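Beta-galactosidase (Geobacillus stearothermophilus, PDB 4OIF) probably catalyses the hydrolysis of terminal, non-reducing beta-D-galactose residues from beta-D-galactosides, as a zinc-binding, trimeric glycoside hydrolase of family 42. Local coordinates at residues 538-543 / 551-556; 469-474 / 488-493; 450-455 / 606-611. All coordinates share one frame; numbering follows the deposited sequence.

Contact 1: 538-543 / 551-556; sequences RDRNSV and ELKDYA
Asn541 and Leu552 form an antiparallel hydrogen-bonded pair, Asn541 N reaching Leu552 O at 3.0 Å and Leu552 N reaching Asn541 O at 2.9 Å, while the segment axes of 541-543 and 551-553 are 130° apart, well short of strictly antiparallel. Ser542 and Glu551 follow as the adjoining non-hydrogen-bonded pair. On the face carrying Asn541 and Leu552, Leu552 CD2 packs on Asn541 CB at 3.8 Å. The amide of Asn541 turns back on its own strand: Asn541 OD1 accepts from Ser542 N at 2.8 Å, with the donor in the amide carbonyl plane. The other notable side chain is Arg540, bent at chi2 (-70°), which brings its guanidinium in among the side chains of Glu551 and Lys553. Lys553 CD lies over the centre of one face of the Arg540 guanidinium, 3.4 Å above the plane, the two side chains running alongside each other in the same direction. At the edge, Arg540 NE makes a salt bridge with Glu551 OE1 at 3.2 Å; its hydrogen bond is weak (124° at the hydrogen), and carboxylate and guanidinium planes are perpendicular. NH1 is held more firmly by backbone carbonyls, those of Asp539 and Pro537, which fix the rotation of the group. A water joins Asp539 O to Asp554 N where the strands part. The pair belongs to the hairpin of strands 541-545 and 548-553 in the trimerisation domain; strand 565-570 flanks the former, strand 597-598 the latter, and Asp539 forms a salt bridge with Lys335 of a second subunit.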
# COMPACT_ATOMS: atom_id res chain seq x y z
N ARG A 538 -13.64 14.82 -9.71
CA ARG A 538 -14.77 15.70 -9.47
C ARG A 538 -15.17 16.49 -10.72
O ARG A 538 -16.21 17.14 -10.73
CB ARG A 538 -14.47 16.66 -8.31
CG ARG A 538 -14.33 15.98 -6.96
CD ARG A 538 -13.87 16.96 -5.89
NE ARG A 538 -13.91 16.33 -4.57
CZ ARG A 538 -12.84 16.03 -3.84
NH1 ARG A 538 -11.61 16.31 -4.28
NH2 ARG A 538 -12.99 15.46 -2.65
N ASP A 539 -14.35 16.44 -11.76
CA ASP A 539 -14.66 17.18 -12.99
C ASP A 539 -15.87 16.56 -13.69
O ASP A 539 -16.07 15.34 -13.62
CB ASP A 539 -13.46 17.20 -13.95
CG ASP A 539 -12.31 18.04 -13.43
OD1 ASP A 539 -12.56 18.89 -12.55
OD2 ASP A 539 -11.17 17.87 -13.92
N ARG A 540 -16.67 17.39 -14.33
CA ARG A 540 -17.84 16.92 -15.07
C ARG A 540 -18.02 17.74 -16.32
O ARG A 540 -17.65 18.91 -16.35
CB ARG A 540 -19.11 17.01 -14.22
CG ARG A 540 -19.16 16.09 -13.03
CD ARG A 540 -19.30 14.63 -13.43
NE ARG A 540 -19.48 13.78 -12.25
CZ ARG A 540 -18.49 13.27 -11.52
NH1 ARG A 540 -17.23 13.52 -11.84
NH2 ARG A 540 -18.77 12.51 -10.46
N ASN A 541 -18.59 17.14 -17.35
CA ASN A 541 -19.07 17.93 -18.48
C ASN A 541 -20.42 17.34 -18.87
O ASN A 541 -21.03 16.61 -18.09
CB ASN A 541 -18.07 17.93 -19.65
CG ASN A 541 -18.13 19.24 -20.49
OD1 ASN A 541 -19.19 19.68 -20.92
ND2 ASN A 541 -16.97 19.86 -20.72
N SER A 542 -20.88 17.66 -20.06
CA SER A 542 -22.12 17.13 -20.57
C SER A 542 -22.18 17.32 -22.06
O SER A 542 -21.61 18.28 -22.58
CB SER A 542 -23.32 17.81 -19.91
OG SER A 542 -23.32 19.19 -20.22
N VAL A 543 -22.86 16.41 -22.74
CA VAL A 543 -23.08 16.49 -24.17
C VAL A 543 -24.58 16.62 -24.47
O VAL A 543 -25.40 15.85 -23.97
CB VAL A 543 -22.51 15.25 -24.89
CG1 VAL A 543 -22.90 15.27 -26.36
CG2 VAL A 543 -21.01 15.21 -24.74
N GLU A 551 -24.48 13.26 -19.07
CA GLU A 551 -23.29 13.57 -18.28
C GLU A 551 -21.99 12.98 -18.84
O GLU A 551 -21.95 11.83 -19.27
CB GLU A 551 -23.47 13.11 -16.84
CG GLU A 551 -22.43 13.69 -15.88
CD GLU A 551 -22.43 13.03 -14.52
OE1 GLU A 551 -22.45 13.76 -13.50
OE2 GLU A 551 -22.41 11.78 -14.47
N LEU A 552 -20.93 13.79 -18.81
CA LEU A 552 -19.61 13.33 -19.22
C LEU A 552 -18.68 13.25 -18.02
O LEU A 552 -18.67 14.15 -17.17
CB LEU A 552 -19.01 14.25 -20.28
CG LEU A 552 -17.62 13.91 -20.83
CD1 LEU A 552 -17.50 14.40 -22.27
CD2 LEU A 552 -16.48 14.49 -19.98
N LYS A 553 -17.88 12.19 -18.00
CA LYS A 553 -16.80 12.02 -17.03
C LYS A 553 -15.51 11.52 -17.69
O LYS A 553 -15.55 10.91 -18.76
CB LYS A 553 -17.22 11.06 -15.92
CG LYS A 553 -18.39 11.57 -15.10
CD LYS A 553 -18.59 10.79 -13.82
CE LYS A 553 -19.00 9.36 -14.06
NZ LYS A 553 -19.17 8.65 -12.75
N ASP A 554 -14.38 11.79 -17.04
CA ASP A 554 -13.07 11.17 -17.33
C ASP A 554 -12.36 11.67 -18.58
O ASP A 554 -11.20 12.06 -18.51
CB ASP A 554 -13.21 9.65 -17.42
CG ASP A 554 -13.71 9.02 -16.13
OD1 ASP A 554 -13.58 9.66 -15.06
OD2 ASP A 554 -14.22 7.89 -16.19
N TYR A 555 -13.03 11.61 -19.73
CA TYR A 555 -12.40 12.00 -20.99
C TYR A 555 -13.31 12.76 -21.94
O TYR A 555 -14.49 12.43 -22.10
CB TYR A 555 -11.86 10.76 -21.72
CG TYR A 555 -10.82 10.02 -20.92
CD1 TYR A 555 -9.51 10.50 -20.85
CD2 TYR A 555 -11.13 8.86 -20.24
CE1 TYR A 555 -8.55 9.84 -20.12
CE2 TYR A 555 -10.17 8.19 -19.50
CZ TYR A 555 -8.88 8.69 -19.45
OH TYR A 555 -7.90 8.05 -18.73
N ALA A 556 -12.75 13.78 -22.57
CA ALA A 556 -13.40 14.47 -23.65
C ALA A 556 -12.44 14.55 -24.81
O ALA A 556 -11.23 14.49 -24.63
CB ALA A 556 -13.85 15.86 -23.23
O HOH W 1 -14.46 13.07 -14.26

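Contact 2: 469-474 / 488-493; sequences KLLIAP and KEFVAN
Leu471 meets the aromatic ring of Phe490 through two parts of its side chain. Leu471 CB sits 3.5 Å from Phe490 CE2 and 3.6 Å from Phe490 CZ, so the closest approach is to the far end of the ring, on the side of CE2. Leu471 CD2 lies over one face of the Phe490 ring, 4.3 Å above the ring plane and displaced toward the rim, which makes this an off-centre packing of a methyl on an aromatic face. Both side chains start with CG anti to the backbone N (chi1 178° in Leu471, 167° in Phe490), and in both the bond from CA to CB points toward the opposite segment. The aromatic ring therefore spans most of the gap between the two backbones, whose nearest CA atoms, those of Leu471 and Phe490, are 9.0 Å apart. The 127 Å² buried between the segments comes chiefly from these two residues. They join the first strand and the helix of a beta-alpha-beta unit, in which strand 470-473 leads through helix 481-492 to strand 496-500, a parallel neighbour of the first strand in the mixed sheet of the trimerisation domain. Backbone hydrogen bonding of Leu471 with Thr496 ties the two strands directly. A lesser approach comes from the backbone just before the strand: Lys469 O is 4.3 Å from Phe490 CZ and reaches the ring obliquely. The lysine's own chain departs from the helix, its CB directed away, and its NZ is held by Leu614 O and by a salt bridge to Glu412. Around the two apolar side chains, Phe465 packs on Phe490, while Ala414 and Leu416 of strand 413-416 touch Leu471.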
# COMPACT_ATOMS: atom_id res chain seq x y z
N LYS A 469 -23.03 -6.29 -39.08
CA LYS A 469 -23.65 -5.04 -39.51
C LYS A 469 -23.05 -3.87 -38.76
O LYS A 469 -22.87 -2.78 -39.29
CB LYS A 469 -25.16 -5.05 -39.26
CG LYS A 469 -26.00 -6.02 -40.08
CD LYS A 469 -27.46 -5.79 -39.70
CE LYS A 469 -28.43 -6.54 -40.59
NZ LYS A 469 -29.79 -6.45 -39.99
N LEU A 470 -22.78 -4.12 -37.49
CA LEU A 470 -22.35 -3.10 -36.56
C LEU A 470 -21.11 -3.58 -35.85
O LEU A 470 -21.14 -4.63 -35.20
CB LEU A 470 -23.46 -2.79 -35.57
CG LEU A 470 -23.11 -1.81 -34.45
CD1 LEU A 470 -22.64 -0.46 -34.99
CD2 LEU A 470 -24.29 -1.63 -33.51
N LEU A 471 -20.03 -2.83 -36.02
CA LEU A 471 -18.76 -3.09 -35.35
C LEU A 471 -18.41 -1.93 -34.41
O LEU A 471 -18.31 -0.78 -34.83
CB LEU A 471 -17.64 -3.31 -36.37
CG LEU A 471 -16.26 -3.54 -35.73
CD1 LEU A 471 -16.31 -4.73 -34.79
CD2 LEU A 471 -15.20 -3.75 -36.79
N ILE A 472 -18.23 -2.27 -33.14
CA ILE A 472 -17.95 -1.30 -32.10
C ILE A 472 -16.52 -1.49 -31.59
O ILE A 472 -16.19 -2.50 -30.98
CB ILE A 472 -18.97 -1.46 -30.94
CG1 ILE A 472 -20.39 -1.19 -31.45
CG2 ILE A 472 -18.63 -0.56 -29.75
CD1 ILE A 472 -21.49 -1.58 -30.49
N ALA A 473 -15.66 -0.51 -31.85
CA ALA A 473 -14.25 -0.58 -31.46
C ALA A 473 -13.84 0.60 -30.58
O ALA A 473 -13.23 1.55 -31.06
CB ALA A 473 -13.37 -0.64 -32.69
N PRO A 474 -14.18 0.55 -29.28
CA PRO A 474 -13.89 1.68 -28.39
C PRO A 474 -12.43 1.73 -27.94
O PRO A 474 -11.81 0.67 -27.74
CB PRO A 474 -14.81 1.43 -27.20
CG PRO A 474 -15.70 0.29 -27.59
CD PRO A 474 -14.96 -0.49 -28.62
N LYS A 488 -11.41 0.24 -42.83
CA LYS A 488 -11.76 1.08 -43.96
C LYS A 488 -12.62 0.29 -44.95
O LYS A 488 -13.72 0.74 -45.33
CB LYS A 488 -10.47 1.60 -44.62
CG LYS A 488 -10.66 2.63 -45.72
CD LYS A 488 -9.34 2.85 -46.41
CE LYS A 488 -9.42 3.95 -47.45
NZ LYS A 488 -8.19 3.96 -48.28
N GLU A 489 -12.14 -0.88 -45.35
CA GLU A 489 -12.91 -1.74 -46.25
C GLU A 489 -14.26 -2.11 -45.66
O GLU A 489 -15.28 -2.13 -46.36
CB GLU A 489 -12.15 -3.02 -46.57
CG GLU A 489 -11.05 -2.81 -47.59
CD GLU A 489 -11.57 -2.31 -48.92
OE1 GLU A 489 -12.07 -3.15 -49.71
OE2 GLU A 489 -11.49 -1.08 -49.18
N PHE A 490 -14.26 -2.41 -44.37
CA PHE A 490 -15.47 -2.81 -43.67
C PHE A 490 -16.52 -1.72 -43.80
O PHE A 490 -17.66 -2.00 -44.16
CB PHE A 490 -15.17 -3.12 -42.20
CG PHE A 490 -16.40 -3.25 -41.36
CD1 PHE A 490 -17.16 -4.40 -41.39
CD2 PHE A 490 -16.80 -2.21 -40.53
CE1 PHE A 490 -18.31 -4.51 -40.63
CE2 PHE A 490 -17.95 -2.31 -39.75
CZ PHE A 490 -18.70 -3.46 -39.79
N VAL A 491 -16.16 -0.48 -43.52
CA VAL A 491 -17.14 0.60 -43.62
C VAL A 491 -17.54 0.80 -45.06
O VAL A 491 -18.71 1.03 -45.37
CB VAL A 491 -16.61 1.93 -43.04
CG1 VAL A 491 -17.63 3.05 -43.27
CG2 VAL A 491 -16.31 1.79 -41.56
N ALA A 492 -16.56 0.70 -45.96
CA ALA A 492 -16.78 1.02 -47.36
C ALA A 492 -17.82 0.09 -47.98
O ALA A 492 -18.65 0.53 -48.79
CB ALA A 492 -15.47 0.97 -48.14
N ASN A 493 -17.79 -1.17 -47.59
CA ASN A 493 -18.69 -2.17 -48.16
C ASN A 493 -20.02 -2.27 -47.44
O ASN A 493 -20.75 -3.23 -47.63
CB ASN A 493 -18.01 -3.53 -48.17
CG ASN A 493 -16.76 -3.54 -49.00
OD1 ASN A 493 -16.69 -2.87 -50.03
ND2 ASN A 493 -15.77 -4.29 -48.57

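Contact 3: 450-455 / 606-611; sequences WERDIP and FYQELM
Arg452 and Gln608 are both bent at chi2, the glutamine to 61°, and these turns bring the guanidinium and the amide oxygen together across the gap between the end of helix 438-451 and helix 600-613. Gln608 OE1 accepts from Arg452 NE at 2.8 Å, with 156° at the hydrogen, and more weakly from Arg452 NH2 at 3.1 Å. The oxygen thus sits at the guanidinium edge, close to its plane, whereas the amide plane stands nearly upright to the guanidinium, 82° away; NE is tilted from the carbonyl plane. An alanine in place of Gln608 removes this acceptor, and would probably leave NE and NH2 without their mate across the contact and the guanidinium freer to turn. Beneath the polar pair, Met611 reaches across with its chain extended beyond CG. Met611 CG and Met611 SD each lie 3.6 Å from Ile454 CD1, and Met611 SD is 3.9 Å from Arg452 CG, so the thioether is packed against both the isoleucine tip and the aliphatic root of the arginine. Asp453, with positive phi, closes helix 438-451 in a Schellman motif; the helix ends there, and the CB of Ile454 is directed toward the second helix. Phe449 and Leu616 contact both Ile454 and Met611, continuing this apolar layer. The chemistry is therefore divided: a buried apolar layer lies under an exposed arginine, whose NH1 is bonded to a glycerol probably from the crystallisation liquor. Across this contact its partner is a neutral amide oxygen, making the pair a charge-assisted hydrogen bond and not a salt bridge.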
# COMPACT_ATOMS: atom_id res chain seq x y z
N TRP A 450 -27.04 -6.02 -24.32
CA TRP A 450 -27.42 -6.99 -23.30
C TRP A 450 -28.82 -6.68 -22.80
O TRP A 450 -29.64 -7.57 -22.66
CB TRP A 450 -26.41 -6.97 -22.14
CG TRP A 450 -26.55 -8.13 -21.18
CD1 TRP A 450 -26.12 -9.42 -21.37
CD2 TRP A 450 -27.16 -8.10 -19.88
NE1 TRP A 450 -26.43 -10.19 -20.27
CE2 TRP A 450 -27.06 -9.40 -19.34
CE3 TRP A 450 -27.78 -7.10 -19.12
CZ2 TRP A 450 -27.57 -9.73 -18.08
CZ3 TRP A 450 -28.27 -7.42 -17.88
CH2 TRP A 450 -28.17 -8.72 -17.36
N GLU A 451 -29.10 -5.40 -22.55
CA GLU A 451 -30.39 -4.97 -22.02
C GLU A 451 -31.52 -5.21 -23.04
O GLU A 451 -32.69 -5.27 -22.66
CB GLU A 451 -30.34 -3.49 -21.60
CG GLU A 451 -29.57 -3.24 -20.30
CD GLU A 451 -29.51 -1.78 -19.88
OE1 GLU A 451 -30.06 -0.93 -20.60
OE2 GLU A 451 -28.88 -1.46 -18.84
N ARG A 452 -31.16 -5.38 -24.31
CA ARG A 452 -32.12 -5.64 -25.37
C ARG A 452 -32.07 -7.08 -25.88
O ARG A 452 -32.79 -7.44 -26.81
CB ARG A 452 -31.86 -4.69 -26.53
CG ARG A 452 -32.22 -3.25 -26.25
CD ARG A 452 -33.70 -3.03 -26.41
NE ARG A 452 -34.01 -1.61 -26.38
CZ ARG A 452 -34.78 -1.03 -25.47
NH1 ARG A 452 -35.34 -1.76 -24.52
NH2 ARG A 452 -35.00 0.28 -25.53
N ASP A 453 -31.20 -7.89 -25.30
CA ASP A 453 -31.12 -9.30 -25.65
C ASP A 453 -30.68 -9.45 -27.10
O ASP A 453 -31.07 -10.39 -27.80
CB ASP A 453 -32.48 -9.98 -25.41
CG ASP A 453 -33.01 -9.72 -24.02
OD1 ASP A 453 -32.21 -9.79 -23.07
OD2 ASP A 453 -34.21 -9.42 -23.88
N ILE A 454 -29.87 -8.51 -27.54
CA ILE A 454 -29.32 -8.57 -28.88
C ILE A 454 -28.00 -9.33 -28.87
O ILE A 454 -27.08 -8.98 -28.13
CB ILE A 454 -29.13 -7.17 -29.45
CG1 ILE A 454 -30.51 -6.53 -29.62
CG2 ILE A 454 -28.39 -7.23 -30.76
CD1 ILE A 454 -30.51 -5.29 -30.43
N PRO A 455 -27.91 -10.39 -29.68
CA PRO A 455 -26.71 -11.24 -29.65
C PRO A 455 -25.48 -10.41 -30.01
O PRO A 455 -25.56 -9.56 -30.89
CB PRO A 455 -27.00 -12.32 -30.70
CG PRO A 455 -28.48 -12.30 -30.88
CD PRO A 455 -28.89 -10.87 -30.67
N PHE A 606 -28.26 6.20 -28.18
CA PHE A 606 -27.40 6.15 -29.36
C PHE A 606 -27.54 4.80 -30.08
O PHE A 606 -27.83 4.70 -31.30
CB PHE A 606 -25.94 6.40 -28.94
CG PHE A 606 -24.97 6.43 -30.08
CD1 PHE A 606 -24.73 7.61 -30.78
CD2 PHE A 606 -24.31 5.28 -30.48
CE1 PHE A 606 -23.84 7.63 -31.86
CE2 PHE A 606 -23.44 5.30 -31.56
CZ PHE A 606 -23.21 6.49 -32.24
N TYR A 607 -27.33 3.76 -29.30
CA TYR A 607 -27.36 2.42 -29.85
C TYR A 607 -28.78 1.98 -30.15
O TYR A 607 -28.99 1.09 -30.97
CB TYR A 607 -26.66 1.43 -28.92
CG TYR A 607 -25.15 1.53 -29.01
CD1 TYR A 607 -24.50 1.34 -30.22
CD2 TYR A 607 -24.38 1.83 -27.90
CE1 TYR A 607 -23.12 1.44 -30.32
CE2 TYR A 607 -23.01 1.94 -27.99
CZ TYR A 607 -22.38 1.73 -29.19
OH TYR A 607 -21.02 1.83 -29.28
N GLN A 608 -29.77 2.60 -29.51
CA GLN A 608 -31.15 2.29 -29.82
C GLN A 608 -31.40 2.72 -31.24
O GLN A 608 -31.99 1.97 -32.05
CB GLN A 608 -32.13 2.99 -28.89
CG GLN A 608 -33.55 2.49 -29.04
CD GLN A 608 -33.67 1.01 -28.70
OE1 GLN A 608 -32.96 0.50 -27.82
NE2 GLN A 608 -34.55 0.31 -29.41
N GLU A 609 -30.95 3.94 -31.54
CA GLU A 609 -31.05 4.44 -32.90
C GLU A 609 -30.32 3.54 -33.87
O GLU A 609 -30.84 3.27 -34.96
CB GLU A 609 -30.51 5.86 -33.01
CG GLU A 609 -31.44 6.89 -32.43
CD GLU A 609 -31.65 8.04 -33.37
OE1 GLU A 609 -31.07 8.00 -34.48
OE2 GLU A 609 -32.38 8.98 -33.00
N LEU A 610 -29.14 3.07 -33.50
CA LEU A 610 -28.47 2.14 -34.42
C LEU A 610 -29.23 0.81 -34.60
O LEU A 610 -29.17 0.20 -35.67
CB LEU A 610 -27.03 1.87 -33.97
CG LEU A 610 -26.07 2.99 -34.38
CD1 LEU A 610 -24.65 2.73 -33.88
CD2 LEU A 610 -26.08 3.18 -35.90
N MET A 611 -29.95 0.37 -33.57
CA MET A 611 -30.70 -0.89 -33.61
C MET A 611 -31.92 -0.77 -34.50
O MET A 611 -32.29 -1.72 -35.21
CB MET A 611 -31.15 -1.31 -32.20
CG MET A 611 -30.09 -1.84 -31.24
SD MET A 611 -30.74 -1.82 -29.55
CE MET A 611 -29.27 -2.19 -28.59

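All three contacts lie in the trimerisation domain. Along the chain, residues 450-455 of contact 3 come first, then contact 2, then contact 1, and residues 606-611 complete contact 3. Contacts 1 and 2 both reach the ten-stranded mixed sheet, but at separate places, with centres 27 Å apart and nearest atoms about 11 Å apart; for contacts 1 and 3 these are 24 Å and about 9 Å. Contacts 2 and 3, with centres 17 Å apart, touch: Ile472 CG2 meets Tyr607 OH at 3.4 Å, and Leu470 CD1 packs on Leu610 CD1. Helix 481-492 reaches strand 470-473 through Leu471, helix 600-613 through Leu470 and Ile472, and contact 3 brings distant parts of the domain's sequence together.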